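Local coordinates for protein putative tRNA (Adenine(37)-N6)-methyltransferase (Pseudomonas aeruginosa, PDB 7BTU) that probably methylates the threonylcarbamoylated adenosine at position 37 of tRNA, using S-adenosyl-L-methionine as the methyl donor, at residues B[39-44]-B[134-139]; B[106-111]-B[125-130]; B[185-190]-B[212-217]; B[206-211]-B[229-234]. One frame throughout, in Å; residues are numbered along the deposited sequence.

How the interactions relate
From the N terminus, interaction 1 is the first to open, and residues 39-44 wait about ninety residues for 134-139 to close it. Inside that loop lies the shorter interaction 2. The two touch, V109 CG2 lying 3.5 Å from Y139 CD2; both involve the six-stranded barrel, interaction 2 through strand 105-116 and the loop 125-130, and both reach the second subunit. In the C-terminal part, interaction 3 sets helix 184-193 on the four-stranded mixed sheet, and interaction 4 spans that sheet. Their segments alternate, so they cross: 185-190, 206-211, 212-217, 229-234. They meet through packing of I188 and L216 on V233 and a probable hydrogen bond, D217 N to A234 O. Centres of interactions 1 and 4 are about 33 Å apart.

Interaction 1. Residues B[39-44]-B[134-139]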
loop_
_atom_site.group_PDB
_atom_site.type_symbol
_atom_site.label_atom_id
_atom_site.label_comp_id
_atom_site.label_asym_id
_atom_site.label_seq_id
_atom_site.Cartn_x
_atom_site.Cartn_y
_atom_site.Cartn_z
ATOM N N GLY B 39 10.987 5.164 -15.069
ATOM C CA GLY B 39 10.252 4.207 -15.883
ATOM C C GLY B 39 8.919 4.804 -16.273
ATOM O O GLY B 39 8.564 5.921 -15.867
ATOM N N THR B 40 8.177 4.049 -17.076
ATOM C CA THR B 40 6.838 4.513 -17.419
ATOM C C THR B 40 5.857 3.376 -17.165
ATOM O O THR B 40 6.232 2.194 -17.108
ATOM C CB THR B 40 6.751 4.978 -18.871
ATOM O OG1 THR B 40 7.183 3.911 -19.721
ATOM C CG2 THR B 40 7.665 6.187 -19.119
ATOM N N LEU B 41 4.598 3.755 -16.970
ATOM C CA LEU B 41 3.506 2.794 -16.886
ATOM C C LEU B 41 2.719 3.000 -18.175
ATOM O O LEU B 41 2.094 4.044 -18.346
ATOM C CB LEU B 41 2.644 3.057 -15.642
ATOM C CG LEU B 41 1.330 2.192 -15.546
ATOM C CD1 LEU B 41 1.575 0.684 -15.854
ATOM C CD2 LEU B 41 0.691 2.357 -14.179
ATOM N N GLU B 42 2.786 2.037 -19.093
ATOM C CA GLU B 42 2.052 2.126 -20.352
ATOM C C GLU B 42 0.679 1.492 -20.166
ATOM O O GLU B 42 0.581 0.284 -19.924
ATOM C CB GLU B 42 2.806 1.416 -21.460
ATOM C CG GLU B 42 4.266 1.854 -21.542
ATOM C CD GLU B 42 4.437 3.266 -22.108
ATOM O OE1 GLU B 42 3.639 3.666 -22.974
ATOM O OE2 GLU B 42 5.393 3.962 -21.697
ATOM N N LEU B 43 -0.367 2.295 -20.303
ATOM C CA LEU B 43 -1.711 1.861 -19.979
ATOM C C LEU B 43 -2.368 1.215 -21.185
ATOM O O LEU B 43 -2.181 1.656 -22.324
ATOM C CB LEU B 43 -2.552 3.045 -19.490
ATOM C CG LEU B 43 -2.036 3.539 -18.123
ATOM C CD1 LEU B 43 -2.733 4.828 -17.717
ATOM C CD2 LEU B 43 -2.190 2.462 -17.011
ATOM N N LEU B 44 -3.173 0.181 -20.923
ATOM C CA LEU B 44 -3.917 -0.530 -21.944
ATOM C C LEU B 44 -5.314 0.055 -22.081
ATOM O O LEU B 44 -5.879 0.525 -21.100
ATOM C CB LEU B 44 -4.063 -2.008 -21.557
ATOM C CG LEU B 44 -2.768 -2.793 -21.485
ATOM C CD1 LEU B 44 -3.078 -4.161 -20.839
ATOM C CD2 LEU B 44 -2.252 -2.938 -22.910
ATOM N N LEU B 134 -1.837 -3.721 -11.856
ATOM C CA LEU B 134 -3.282 -3.902 -11.652
ATOM C C LEU B 134 -4.025 -2.655 -11.243
ATOM O O LEU B 134 -5.269 -2.600 -11.443
ATOM C CB LEU B 134 -3.569 -4.945 -10.553
ATOM C CG LEU B 134 -2.816 -6.256 -10.724
ATOM C CD1 LEU B 134 -3.043 -7.167 -9.500
ATOM C CD2 LEU B 134 -3.323 -6.918 -12.056
ATOM N N ASP B 135 -3.357 -1.685 -10.627
ATOM C CA ASP B 135 -4.111 -0.542 -10.090
ATOM C C ASP B 135 -3.140 0.612 -9.898
ATOM O O ASP B 135 -1.937 0.408 -9.751
ATOM C CB ASP B 135 -4.784 -0.911 -8.750
ATOM C CG ASP B 135 -5.751 0.188 -8.248
ATOM O OD1 ASP B 135 -6.650 0.538 -9.015
ATOM O OD2 ASP B 135 -5.535 0.744 -7.136
ATOM N N ILE B 136 -3.687 1.825 -9.911
ATOM C CA ILE B 136 -3.023 3.083 -9.568
ATOM C C ILE B 136 -3.933 3.780 -8.564
ATOM O O ILE B 136 -5.146 3.898 -8.813
ATOM C CB ILE B 136 -2.883 4.007 -10.795
ATOM C CG1 ILE B 136 -2.151 3.299 -11.945
ATOM C CG2 ILE B 136 -2.230 5.362 -10.368
ATOM C CD1 ILE B 136 -2.467 3.899 -13.318
ATOM N N LYS B 137 -3.362 4.294 -7.479
ATOM C CA LYS B 137 -4.117 5.128 -6.517
ATOM C C LYS B 137 -3.175 6.197 -5.982
ATOM O O LYS B 137 -1.969 5.952 -5.863
ATOM C CB LYS B 137 -4.649 4.309 -5.323
ATOM N N PRO B 138 -3.694 7.365 -5.600
ATOM C CA PRO B 138 -2.838 8.395 -4.981
ATOM C C PRO B 138 -2.310 7.908 -3.655
ATOM O O PRO B 138 -3.046 7.314 -2.874
ATOM C CB PRO B 138 -3.788 9.594 -4.744
ATOM C CG PRO B 138 -4.963 9.326 -5.596
ATOM C CD PRO B 138 -5.093 7.808 -5.758
ATOM N N TYR B 139 -1.037 8.216 -3.391
ATOM C CA TYR B 139 -0.479 8.101 -2.055
ATOM C C TYR B 139 -0.949 9.300 -1.228
ATOM O O TYR B 139 -0.862 10.445 -1.674
ATOM C CB TYR B 139 1.063 8.045 -2.141
ATOM C CG TYR B 139 1.723 7.851 -0.791
ATOM C CD1 TYR B 139 1.904 8.924 0.085
ATOM C CD2 TYR B 139 2.114 6.570 -0.367
ATOM C CE1 TYR B 139 2.500 8.738 1.358
ATOM C CE2 TYR B 139 2.730 6.380 0.900
ATOM C CZ TYR B 139 2.882 7.435 1.749
ATOM O OH TYR B 139 3.471 7.248 2.988
#
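I136 reaches L41 and L43 with the outer end of its longer branch. Going outward from CB, CG1 is the first atom to touch: with chi1 at -56° it stands anti to the carbonyl carbon and lies 3.7 Å from L41 CD2. The extended chi2 (157°) then carries CD1 to 3.6 Å from L41 CD2; the two side chains meet tip to tip. The same CD1 also lies 4.0 Å from L43 CD2, whose side chain comes in at a slant. No hydrogen bond joins the segments. The CA atoms of L41 and I136 are 9.8 Å apart, too far for paired strands, as expected in the closed antiparallel barrel, where strands 38-43 and 132-138 are not neighbours and only side chains span the interior. L64 and L120, on strands 61-67 and 119-123, pack against both L41 and I136, and I136 also touches F94 of the second subunit. Nearby, L134 and D135 form a classic beta bulge opposite L65, and D135 OD1 makes a salt bridge to R101 of the second subunit.

Interaction 2. Residues B[106-111]-B[125-130]; sequences GQSVVR and IDLLDG
The carboxylate of D126 has S108 OG at its OD1 edge, close to the carboxylate plane, and a water well off that plane on each side, near OD2. OD1 accepts a hydrogen bond from S108 OG at 3.1 Å, using the syn lone pair, on the side of the other oxygen. Water 1, off one face, donates to D126 OD2 at 2.6 Å. Water 2, off the other, lies 3.0 Å from both D126 OD2 and V109 O, and can probably serve them only in part. I27 and P31 also touch this side chain. Chi1 of 64° sets D126 CG between its own backbone N and carbonyl carbon, which turns the acid back toward strand 105-116.

L127 covers the serine hydroxyl, its CG 4.0 Å from S108 OG. The apolar part of the contact is V110 against I125: V110 CG2 approaches I125 CA at 3.9 Å, with I125 CG1 slightly farther off. I17 of strand 15-19 packs on both I125 and L127.

Water 1 also donates to Q107 O at 3.0 Å. It thus bridges a strand carbonyl to the acid, and water 2 is placed to do the same from V109 O; the carboxylate only accepts, from water and from S108 OG. This is consistent with 125-130 having left strand pairing after S123, which still bonds to R111 through the backbone.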
loop_
_atom_site.group_PDB
_atom_site.type_symbol
_atom_site.label_atom_id
_atom_site.label_comp_id
_atom_site.label_asym_id
_atom_site.label_seq_id
_atom_site.Cartn_x
_atom_site.Cartn_y
_atom_site.Cartn_z
ATOM N N GLY B 106 2.066 -7.442 -5.457
ATOM C CA GLY B 106 2.949 -6.575 -4.712
ATOM C C GLY B 106 2.370 -5.176 -4.703
ATOM O O GLY B 106 1.457 -4.861 -5.453
ATOM N N GLN B 107 2.972 -4.316 -3.882
ATOM C CA GLN B 107 2.530 -2.935 -3.839
ATOM C C GLN B 107 3.786 -2.091 -3.854
ATOM O O GLN B 107 4.821 -2.518 -3.337
ATOM C CB GLN B 107 1.728 -2.627 -2.606
ATOM C CG GLN B 107 2.577 -2.867 -1.352
ATOM C CD GLN B 107 1.820 -2.629 -0.085
ATOM O OE1 GLN B 107 0.644 -3.021 0.053
ATOM N NE2 GLN B 107 2.467 -1.937 0.844
ATOM N N SER B 108 3.725 -0.940 -4.518
ATOM C CA SER B 108 4.866 -0.063 -4.364
ATOM C C SER B 108 4.418 1.395 -4.481
ATOM O O SER B 108 3.438 1.713 -5.174
ATOM C CB SER B 108 5.958 -0.433 -5.357
ATOM O OG SER B 108 5.796 0.184 -6.589
ATOM N N VAL B 109 5.129 2.276 -3.764
ATOM C CA VAL B 109 4.878 3.714 -3.845
ATOM C C VAL B 109 5.982 4.292 -4.696
ATOM O O VAL B 109 7.160 3.938 -4.521
ATOM C CB VAL B 109 4.782 4.391 -2.462
ATOM C CG1 VAL B 109 5.916 3.993 -1.540
ATOM C CG2 VAL B 109 4.763 5.932 -2.618
ATOM N N VAL B 110 5.595 5.124 -5.675
ATOM C CA VAL B 110 6.548 5.640 -6.643
ATOM C C VAL B 110 6.240 7.106 -6.835
ATOM O O VAL B 110 5.095 7.530 -6.727
ATOM C CB VAL B 110 6.464 4.800 -7.966
ATOM C CG1 VAL B 110 5.131 4.928 -8.620
ATOM C CG2 VAL B 110 7.551 5.115 -8.934
ATOM N N ARG B 111 7.260 7.869 -7.173
ATOM C CA ARG B 111 7.077 9.275 -7.478
ATOM C C ARG B 111 6.470 9.412 -8.868
ATOM O O ARG B 111 6.942 8.784 -9.826
ATOM C CB ARG B 111 8.433 10.004 -7.432
ATOM C CG ARG B 111 8.254 11.496 -7.752
ATOM C CD ARG B 111 7.869 12.218 -6.497
ATOM N NE ARG B 111 8.265 13.628 -6.552
ATOM C CZ ARG B 111 7.556 14.544 -7.194
ATOM N NH1 ARG B 111 6.420 14.184 -7.813
ATOM N NH2 ARG B 111 7.973 15.816 -7.212
ATOM N N ILE B 125 11.744 4.344 -9.150
ATOM C CA ILE B 125 10.942 3.152 -9.396
ATOM C C ILE B 125 11.634 1.941 -8.767
ATOM O O ILE B 125 12.859 1.912 -8.612
ATOM C CB ILE B 125 10.753 2.993 -10.928
ATOM C CG1 ILE B 125 9.502 2.163 -11.265
ATOM C CG2 ILE B 125 12.010 2.399 -11.641
ATOM C CD1 ILE B 125 9.224 2.148 -12.729
ATOM N N ASP B 126 10.846 0.920 -8.377
ATOM C CA ASP B 126 11.418 -0.318 -7.868
ATOM C C ASP B 126 10.836 -1.535 -8.565
ATOM O O ASP B 126 10.743 -2.596 -7.947
ATOM C CB ASP B 126 11.216 -0.436 -6.354
ATOM C CG ASP B 126 9.732 -0.538 -5.937
ATOM O OD1 ASP B 126 8.815 -0.386 -6.806
ATOM O OD2 ASP B 126 9.486 -0.750 -4.712
ATOM N N LEU B 127 10.328 -1.373 -9.783
ATOM C CA LEU B 127 9.650 -2.449 -10.497
ATOM C C LEU B 127 10.465 -2.887 -11.689
ATOM O O LEU B 127 10.996 -2.050 -12.413
ATOM C CB LEU B 127 8.249 -2.004 -10.985
ATOM C CG LEU B 127 7.307 -1.648 -9.832
ATOM C CD1 LEU B 127 5.991 -1.155 -10.375
ATOM C CD2 LEU B 127 7.085 -2.866 -8.945
ATOM N N LEU B 128 10.461 -4.185 -11.949
ATOM C CA LEU B 128 11.158 -4.725 -13.108
ATOM C C LEU B 128 10.484 -4.310 -14.403
ATOM O O LEU B 128 9.254 -4.155 -14.475
ATOM C CB LEU B 128 11.187 -6.265 -13.033
ATOM C CG LEU B 128 12.100 -6.797 -11.923
ATOM C CD1 LEU B 128 11.825 -8.320 -11.683
ATOM C CD2 LEU B 128 13.623 -6.608 -12.275
ATOM N N ASP B 129 11.313 -4.147 -15.440
ATOM C CA ASP B 129 10.822 -3.925 -16.793
ATOM C C ASP B 129 9.838 -5.042 -17.136
ATOM O O ASP B 129 10.103 -6.224 -16.868
ATOM C CB ASP B 129 11.975 -3.946 -17.801
ATOM C CG ASP B 129 11.542 -3.492 -19.165
ATOM O OD1 ASP B 129 11.069 -2.349 -19.341
ATOM O OD2 ASP B 129 11.579 -4.316 -20.059
ATOM N N GLY B 130 8.698 -4.668 -17.727
ATOM C CA GLY B 130 7.681 -5.664 -18.079
ATOM C C GLY B 130 6.672 -5.993 -16.993
ATOM O O GLY B 130 5.774 -6.832 -17.229
HETATM O O HOH W 1 7.742 -2.576 -4.019
HETATM O O HOH W 2 8.506 1.653 -3.126
#

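Interaction 3. Residues B[185-190]-B[212-217]; sequences AELIEQ and RLWDLD
Along 185-190, L187 is the first residue to touch 212-217. With its CG anti to the backbone N (chi1 172°), the side chain swings its methyls toward L213 and the indole of W214, and CD2 makes the contact. That methyl lies 4.1 Å from L213 CD2 and 4.0 Å from W214 NE1, with W214 CD1 almost as near; it meets the indole obliquely, the two side chains crossing at about a right angle. I188 comes next and turns its CG1 to L213 CD1, 3.8 Å away. L213 thus divides its two methyls between consecutive helix residues, CD2 going to L187 and CD1 to I188, while its CA stays 8.1 Å from that of I188. No hydrogen bond crosses; the contact is made by apolar surfaces. Further on, Q190 OE1 leaves for the backbone N of A36.

On the partner side, L213 and W214 are the first two residues of a type II' beta turn, L213 to L216, the two-residue link of a beta hairpin, with L216 N bonded to L213 O at 2.8 Å and L213 N to L216 O at 3.1 Å. W214 has a positive phi of 51°, and its ring lies beside L187.

Around the contact, the hairpin of strands 209-213 and 216-222 lies under helix 184-193, where I188 also packs on V230 and V233 of strand 227-234 and on W165 of strand 162-165. Helix 167-180 flanks the turn: W214 touches L180, L216 touches H176, and D215 makes a salt bridge to R179.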
loop_
_atom_site.group_PDB
_atom_site.type_symbol
_atom_site.label_atom_id
_atom_site.label_comp_id
_atom_site.label_asym_id
_atom_site.label_seq_id
_atom_site.Cartn_x
_atom_site.Cartn_y
_atom_site.Cartn_z
ATOM N N ALA B 185 24.382 8.088 -15.716
ATOM C CA ALA B 185 25.452 8.190 -14.721
ATOM C C ALA B 185 24.865 8.285 -13.320
ATOM O O ALA B 185 25.338 7.616 -12.387
ATOM C CB ALA B 185 26.332 9.404 -15.000
ATOM N N GLU B 186 23.806 9.102 -13.159
ATOM C CA GLU B 186 23.191 9.261 -11.851
ATOM C C GLU B 186 22.524 7.973 -11.416
ATOM O O GLU B 186 22.614 7.585 -10.246
ATOM C CB GLU B 186 22.141 10.377 -11.870
ATOM C CG GLU B 186 22.837 11.741 -11.896
ATOM C CD GLU B 186 21.817 12.860 -11.882
ATOM O OE1 GLU B 186 21.336 13.212 -12.973
ATOM O OE2 GLU B 186 21.486 13.365 -10.786
ATOM N N LEU B 187 21.876 7.296 -12.350
ATOM C CA LEU B 187 21.244 6.023 -11.992
ATOM C C LEU B 187 22.293 5.047 -11.503
ATOM O O LEU B 187 22.093 4.353 -10.489
ATOM C CB LEU B 187 20.518 5.439 -13.194
ATOM C CG LEU B 187 19.961 4.013 -13.026
ATOM C CD1 LEU B 187 18.914 3.909 -11.945
ATOM C CD2 LEU B 187 19.374 3.582 -14.376
ATOM N N ILE B 188 23.397 4.944 -12.247
ATOM C CA ILE B 188 24.441 3.986 -11.859
ATOM C C ILE B 188 24.930 4.302 -10.456
ATOM O O ILE B 188 25.003 3.431 -9.586
ATOM C CB ILE B 188 25.589 3.972 -12.889
ATOM C CG1 ILE B 188 25.133 3.322 -14.210
ATOM C CG2 ILE B 188 26.866 3.256 -12.284
ATOM C CD1 ILE B 188 26.177 3.421 -15.397
ATOM N N GLU B 189 25.224 5.578 -10.203
ATOM C CA GLU B 189 25.691 5.989 -8.890
ATOM C C GLU B 189 24.658 5.667 -7.809
ATOM O O GLU B 189 25.019 5.191 -6.724
ATOM C CB GLU B 189 25.999 7.490 -8.937
ATOM C CG GLU B 189 26.303 8.139 -7.641
ATOM C CD GLU B 189 27.443 9.135 -7.770
ATOM O OE1 GLU B 189 27.905 9.374 -8.920
ATOM O OE2 GLU B 189 27.912 9.633 -6.720
ATOM N N GLN B 190 23.370 5.970 -8.066
ATOM C CA GLN B 190 22.371 5.767 -7.033
ATOM C C GLN B 190 22.120 4.290 -6.781
ATOM O O GLN B 190 21.842 3.898 -5.656
ATOM C CB GLN B 190 21.051 6.466 -7.401
ATOM C CG GLN B 190 21.210 7.994 -7.314
ATOM C CD GLN B 190 20.169 8.736 -8.088
ATOM O OE1 GLN B 190 19.062 8.222 -8.315
ATOM N NE2 GLN B 190 20.497 9.979 -8.483
ATOM N N ARG B 212 22.745 -5.110 -14.963
ATOM C CA ARG B 212 22.102 -4.609 -16.171
ATOM C C ARG B 212 21.237 -3.419 -15.804
ATOM O O ARG B 212 20.458 -3.511 -14.850
ATOM C CB ARG B 212 21.262 -5.738 -16.772
ATOM C CG ARG B 212 22.081 -6.806 -17.435
ATOM C CD ARG B 212 21.223 -7.654 -18.295
ATOM N NE ARG B 212 20.404 -8.533 -17.499
ATOM C CZ ARG B 212 19.187 -8.952 -17.831
ATOM N NH1 ARG B 212 18.617 -8.557 -18.970
ATOM N NH2 ARG B 212 18.550 -9.779 -17.006
ATOM N N LEU B 213 21.295 -2.356 -16.613
ATOM C CA LEU B 213 20.376 -1.214 -16.470
ATOM C C LEU B 213 19.990 -0.735 -17.866
ATOM O O LEU B 213 20.871 -0.585 -18.706
ATOM C CB LEU B 213 21.070 -0.072 -15.705
ATOM C CG LEU B 213 21.441 -0.354 -14.230
ATOM C CD1 LEU B 213 22.446 0.692 -13.769
ATOM C CD2 LEU B 213 20.155 -0.338 -13.344
ATOM N N TRP B 214 18.678 -0.532 -18.133
ATOM C CA TRP B 214 18.214 -0.272 -19.492
ATOM C C TRP B 214 18.800 -1.369 -20.387
ATOM O O TRP B 214 18.660 -2.550 -20.055
ATOM C CB TRP B 214 18.560 1.158 -19.895
ATOM C CG TRP B 214 17.755 2.223 -19.090
ATOM C CD1 TRP B 214 18.260 3.151 -18.261
ATOM C CD2 TRP B 214 16.329 2.434 -19.123
ATOM N NE1 TRP B 214 17.234 3.936 -17.739
ATOM C CE2 TRP B 214 16.042 3.504 -18.255
ATOM C CE3 TRP B 214 15.264 1.788 -19.765
ATOM C CZ2 TRP B 214 14.729 3.978 -18.028
ATOM C CZ3 TRP B 214 13.933 2.258 -19.535
ATOM C CH2 TRP B 214 13.684 3.337 -18.669
ATOM N N ASP B 215 19.469 -1.036 -21.499
ATOM C CA ASP B 215 20.075 -2.038 -22.374
ATOM C C ASP B 215 21.586 -2.109 -22.163
ATOM O O ASP B 215 22.332 -2.471 -23.083
ATOM C CB ASP B 215 19.728 -1.781 -23.852
ATOM C CG ASP B 215 20.177 -0.384 -24.336
ATOM O OD1 ASP B 215 20.844 0.339 -23.558
ATOM O OD2 ASP B 215 19.857 0.001 -25.478
ATOM N N LEU B 216 22.044 -1.741 -20.971
ATOM C CA LEU B 216 23.476 -1.636 -20.673
ATOM C C LEU B 216 23.937 -2.751 -19.731
ATOM O O LEU B 216 23.161 -3.238 -18.907
ATOM C CB LEU B 216 23.806 -0.296 -20.009
ATOM C CG LEU B 216 23.129 0.976 -20.548
ATOM C CD1 LEU B 216 23.543 2.145 -19.674
ATOM C CD2 LEU B 216 23.639 1.187 -21.943
ATOM N N ASP B 217 25.242 -3.087 -19.810
ATOM C CA ASP B 217 25.939 -3.880 -18.793
ATOM C C ASP B 217 26.935 -2.943 -18.111
ATOM O O ASP B 217 27.713 -2.273 -18.782
ATOM C CB ASP B 217 26.678 -5.072 -19.409
ATOM C CG ASP B 217 25.721 -6.037 -20.104
ATOM O OD1 ASP B 217 24.761 -6.508 -19.450
ATOM O OD2 ASP B 217 25.933 -6.319 -21.294
#

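Interaction 4. Residues B[206-211]-B[229-234]; sequences GRRYGV and RVLDVA
R208 meets L231 and D232 in a surface contact that spans the four-stranded C-terminal sheet, from R208, beside strand 209-213, to strand 227-234 with strand 216-222 between them. The CA atoms of R208 and L231 are 8.6 Å apart and no direct hydrogen bond joins the segments, so the side chains alone make the connection. The apolar half is R208 CG against L231 CD1 at 4.0 Å. The charged half is a long salt bridge, 3.7 Å from R208 NH2 to D232 OD2, in which guanidinium and carboxylate planes stand 64° apart and the side chains cross at about a right angle. Bends at chi2 (-137°) and chi3 (-141°) carry the R208 chain past L231 to the acid. Water 3 lies in plane at the guanidinium edge and accepts from R208 NH2 at 3.3 Å; its link to D232 OD2 is too short to be trusted.

L231 and D232 both lie opposite H219 of strand 216-222 in a classic beta bulge, consistent with both being met by R208. H219 ND1 bonds to D232 OD1, so the carboxylate has a firmer partner there than in R208, whose side chain also rests on H219. Both R208 and L231 touch a crystal neighbour, which may influence the R208 conformation.

Beyond the contact, V230 and V233 turn to I188 of helix 184-193. V230 also meets A169 of helix 167-180, and D232 touches Q168 and Q172 there, so strand 227-234 lies against two helices while strand 216-222 separates it from 209-213.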
loop_
_atom_site.group_PDB
_atom_site.type_symbol
_atom_site.label_atom_id
_atom_site.label_comp_id
_atom_site.label_asym_id
_atom_site.label_seq_id
_atom_site.Cartn_x
_atom_site.Cartn_y
_atom_site.Cartn_z
ATOM N N GLY B 206 39.060 -7.041 -5.882
ATOM C CA GLY B 206 39.456 -7.483 -7.209
ATOM C C GLY B 206 38.358 -8.046 -8.105
ATOM O O GLY B 206 38.399 -7.849 -9.321
ATOM N N ARG B 207 37.357 -8.722 -7.534
ATOM C CA ARG B 207 36.339 -9.360 -8.365
ATOM C C ARG B 207 35.541 -8.324 -9.141
ATOM O O ARG B 207 35.121 -7.303 -8.592
ATOM C CB ARG B 207 35.395 -10.212 -7.508
ATOM C CG ARG B 207 34.355 -10.888 -8.348
ATOM C CD ARG B 207 33.541 -11.896 -7.588
ATOM N NE ARG B 207 32.465 -12.423 -8.431
ATOM C CZ ARG B 207 31.870 -13.594 -8.230
ATOM N NH1 ARG B 207 32.256 -14.371 -7.218
ATOM N NH2 ARG B 207 30.900 -13.993 -9.050
ATOM N N ARG B 208 35.333 -8.575 -10.421
ATOM C CA ARG B 208 34.482 -7.702 -11.236
ATOM C C ARG B 208 33.013 -8.153 -11.131
ATOM O O ARG B 208 32.684 -9.321 -11.373
ATOM C CB ARG B 208 34.942 -7.749 -12.681
ATOM C CG ARG B 208 34.191 -6.892 -13.632
ATOM C CD ARG B 208 33.943 -7.714 -14.890
ATOM N NE ARG B 208 34.082 -6.955 -16.118
ATOM C CZ ARG B 208 33.674 -7.397 -17.299
ATOM N NH1 ARG B 208 33.108 -8.594 -17.397
ATOM N NH2 ARG B 208 33.824 -6.635 -18.377
ATOM N N TYR B 209 32.147 -7.212 -10.838
ATOM C CA TYR B 209 30.725 -7.468 -10.657
ATOM C C TYR B 209 30.006 -6.773 -11.794
ATOM O O TYR B 209 30.555 -5.867 -12.412
ATOM C CB TYR B 209 30.246 -6.891 -9.314
ATOM C CG TYR B 209 30.821 -7.605 -8.136
ATOM C CD1 TYR B 209 30.233 -8.762 -7.637
ATOM C CD2 TYR B 209 31.981 -7.156 -7.536
ATOM C CE1 TYR B 209 30.786 -9.452 -6.549
ATOM C CE2 TYR B 209 32.526 -7.838 -6.458
ATOM C CZ TYR B 209 31.942 -8.968 -5.975
ATOM O OH TYR B 209 32.531 -9.597 -4.914
ATOM N N GLY B 210 28.763 -7.193 -12.085
ATOM C CA GLY B 210 28.019 -6.538 -13.145
ATOM C C GLY B 210 26.547 -6.458 -12.798
ATOM O O GLY B 210 26.008 -7.277 -12.052
ATOM N N VAL B 211 25.891 -5.496 -13.441
ATOM C CA VAL B 211 24.460 -5.337 -13.301
ATOM C C VAL B 211 23.961 -4.753 -14.623
ATOM O O VAL B 211 24.672 -4.009 -15.323
ATOM C CB VAL B 211 24.096 -4.393 -12.119
ATOM C CG1 VAL B 211 24.634 -3.019 -12.353
ATOM C CG2 VAL B 211 22.577 -4.336 -11.989
ATOM N N ARG B 229 33.938 1.353 -7.409
ATOM C CA ARG B 229 34.491 2.023 -8.575
ATOM C C ARG B 229 33.826 1.478 -9.821
ATOM O O ARG B 229 33.789 0.264 -10.015
ATOM C CB ARG B 229 36.035 1.838 -8.617
ATOM C CG ARG B 229 36.656 2.125 -9.998
ATOM C CD ARG B 229 38.165 1.540 -10.081
ATOM N NE ARG B 229 38.851 1.862 -11.343
ATOM C CZ ARG B 229 39.205 3.103 -11.623
ATOM N NH1 ARG B 229 38.932 4.030 -10.732
ATOM N NH2 ARG B 229 39.839 3.437 -12.755
ATOM N N VAL B 230 33.231 2.369 -10.643
ATOM C CA VAL B 230 32.612 1.922 -11.889
ATOM C C VAL B 230 33.716 1.722 -12.906
ATOM O O VAL B 230 34.508 2.646 -13.173
ATOM C CB VAL B 230 31.569 2.956 -12.435
ATOM C CG1 VAL B 230 30.764 2.332 -13.590
ATOM C CG2 VAL B 230 30.620 3.445 -11.332
ATOM N N LEU B 231 33.747 0.542 -13.527
ATOM C CA LEU B 231 34.833 0.238 -14.449
ATOM C C LEU B 231 34.449 0.564 -15.894
ATOM O O LEU B 231 35.253 1.101 -16.647
ATOM C CB LEU B 231 35.188 -1.250 -14.333
ATOM C CG LEU B 231 35.741 -1.685 -12.983
ATOM C CD1 LEU B 231 35.673 -3.221 -12.840
ATOM C CD2 LEU B 231 37.219 -1.245 -12.947
ATOM N N ASP B 232 33.245 0.186 -16.314
ATOM C CA ASP B 232 32.867 0.367 -17.721
ATOM C C ASP B 232 31.349 0.276 -17.821
ATOM O O ASP B 232 30.684 -0.220 -16.907
ATOM C CB ASP B 232 33.530 -0.641 -18.652
ATOM C CG ASP B 232 32.948 -2.039 -18.503
ATOM O OD1 ASP B 232 31.760 -2.231 -18.740
ATOM O OD2 ASP B 232 33.678 -2.956 -18.133
ATOM N N VAL B 233 30.820 0.782 -18.931
ATOM C CA VAL B 233 29.374 0.808 -19.223
ATOM C C VAL B 233 29.297 0.427 -20.689
ATOM O O VAL B 233 29.872 1.121 -21.533
ATOM C CB VAL B 233 28.739 2.183 -19.005
ATOM C CG1 VAL B 233 27.185 2.078 -19.292
ATOM C CG2 VAL B 233 28.932 2.619 -17.564
ATOM N N ALA B 234 28.723 -0.721 -20.985
ATOM C CA ALA B 234 28.694 -1.198 -22.369
ATOM C C ALA B 234 27.263 -1.484 -22.791
ATOM O O ALA B 234 26.441 -1.852 -21.958
ATOM C CB ALA B 234 29.516 -2.465 -22.519
HETATM O O HOH W 3 35.548 -4.132 -17.110
#